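Local coordinates for YciF Bacterial Stress Response Protein (Salmonella enterica subsp. enterica serovar Typhimurium, PDB 4ERU), which is of unknown function but belongs to the ferritin-like helix-bundle proteins, binds magnesium ions in its bundle and is probably involved in the bacterial stress response, at residues Ala88-Ile92 with Ala104-Ala108. Residue numbers count along the deposited sequence, not the author numbering.
Sequences ANEVI and ALIAA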
loop_
_atom_site.group_PDB
_atom_site.type_symbol
_atom_site.label_atom_id
_atom_site.label_comp_id
_atom_site.label_asym_id
_atom_site.label_seq_id
_atom_site.Cartn_x
_atom_site.Cartn_y
_atom_site.Cartn_z
ATOM N N ALA A 88 1.327 8.457 -10.037
ATOM C CA ALA A 88 0.137 9.272 -10.287
ATOM C C ALA A 88 0.443 10.343 -11.341
ATOM O O ALA A 88 -0.392 10.605 -12.226
ATOM C CB ALA A 88 -0.376 9.907 -9.001
ATOM N N ASN A 89 1.634 10.947 -11.267
ATOM C CA ASN A 89 2.020 11.940 -12.268
ATOM C C ASN A 89 2.220 11.351 -13.654
ATOM O O ASN A 89 1.883 12.015 -14.638
ATOM C CB ASN A 89 3.236 12.784 -11.825
ATOM C CG ASN A 89 2.906 13.666 -10.632
ATOM O OD1 ASN A 89 1.757 14.100 -10.467
ATOM N ND2 ASN A 89 3.889 13.894 -9.766
ATOM N N GLU A 90 2.768 10.133 -13.729
ATOM C CA GLU A 90 2.918 9.431 -15.008
ATOM C C GLU A 90 1.532 9.125 -15.618
ATOM O O GLU A 90 1.338 9.205 -16.824
ATOM C CB GLU A 90 3.740 8.135 -14.861
ATOM C CG GLU A 90 4.128 7.482 -16.244
ATOM C CD GLU A 90 4.611 5.995 -16.165
ATOM O OE1 GLU A 90 4.439 5.354 -15.091
ATOM O OE2 GLU A 90 5.151 5.463 -17.189
ATOM N N VAL A 91 0.571 8.781 -14.771
ATOM C CA VAL A 91 -0.779 8.598 -15.226
ATOM C C VAL A 91 -1.275 9.855 -15.947
ATOM O O VAL A 91 -1.844 9.760 -17.035
ATOM C CB VAL A 91 -1.723 8.186 -14.052
ATOM C CG1 VAL A 91 -3.196 8.442 -14.397
ATOM C CG2 VAL A 91 -1.469 6.701 -13.684
ATOM N N ILE A 92 -1.064 11.021 -15.348
ATOM C CA ILE A 92 -1.518 12.276 -15.959
ATOM C C ILE A 92 -0.870 12.530 -17.330
ATOM O O ILE A 92 -1.563 12.885 -18.287
ATOM C CB ILE A 92 -1.301 13.473 -15.028
ATOM C CG1 ILE A 92 -2.083 13.280 -13.715
ATOM C CG2 ILE A 92 -1.669 14.767 -15.745
ATOM C CD1 ILE A 92 -1.597 14.222 -12.571
ATOM N N ALA A 104 -7.653 5.737 -13.557
ATOM C CA ALA A 104 -6.249 5.443 -13.308
ATOM C C ALA A 104 -5.693 6.266 -12.160
ATOM O O ALA A 104 -4.842 5.790 -11.396
ATOM C CB ALA A 104 -5.428 5.653 -14.599
ATOM N N LEU A 105 -6.207 7.489 -12.002
ATOM C CA LEU A 105 -5.871 8.326 -10.878
ATOM C C LEU A 105 -6.455 7.806 -9.548
ATOM O O LEU A 105 -5.804 7.879 -8.496
ATOM C CB LEU A 105 -6.386 9.739 -11.114
ATOM C CG LEU A 105 -5.496 10.598 -12.002
ATOM C CD1 LEU A 105 -6.095 12.017 -12.124
ATOM C CD2 LEU A 105 -4.056 10.630 -11.467
ATOM N N ILE A 106 -7.698 7.328 -9.594
ATOM C CA ILE A 106 -8.307 6.704 -8.421
ATOM C C ILE A 106 -7.477 5.515 -7.981
ATOM O O ILE A 106 -7.148 5.409 -6.799
ATOM C CB ILE A 106 -9.754 6.278 -8.673
ATOM C CG1 ILE A 106 -10.647 7.517 -8.771
ATOM C CG2 ILE A 106 -10.268 5.432 -7.483
ATOM C CD1 ILE A 106 -11.983 7.232 -9.479
ATOM N N ALA A 107 -7.071 4.680 -8.933
ATOM C CA ALA A 107 -6.224 3.532 -8.621
ATOM C C ALA A 107 -4.907 3.934 -7.936
ATOM O O ALA A 107 -4.494 3.322 -6.940
ATOM C CB ALA A 107 -5.955 2.696 -9.897
ATOM N N ALA A 108 -4.253 4.963 -8.476
ATOM C CA ALA A 108 -2.969 5.424 -7.992
ATOM C C ALA A 108 -3.169 5.970 -6.585
ATOM O O ALA A 108 -2.362 5.676 -5.670
ATOM C CB ALA A 108 -2.372 6.543 -8.962
#
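Residues 88-92 and 104-108 are helical segments running antiparallel, with 174° between their N-to-C directions and their axes 9.3 Å apart at closest approach. The short helix 79-93, in the connection between the second and third long helices of the ferritin-like four-helix bundle, pairs with helix 99-130 as an antiparallel helical hairpin. The backbones come nearest where Ala88 and Ala108 meet: their CA atoms are 5.5 Å apart and their CB atoms 3.9 Å. One turn along, Val91 points at the partner helix and sets its CG1 3.6 Å from Ala104 CB and 3.8 Å from Leu105 CD2. Leu105 CD2 also lies 3.7 Å from Ala88 O and 4.0 Å from Ile92 CG1, so it rests among Ala88, Val91 and Ile92, across one turn of the helix. Ile92 packs on Leu34 of helix 9-37 and touches the bound D-malate. With no hydrogen bond between them, these two segments meet through apolar side-chain packing, and the small Ala88 and Ala108 side chains let the two backbones come near at that point.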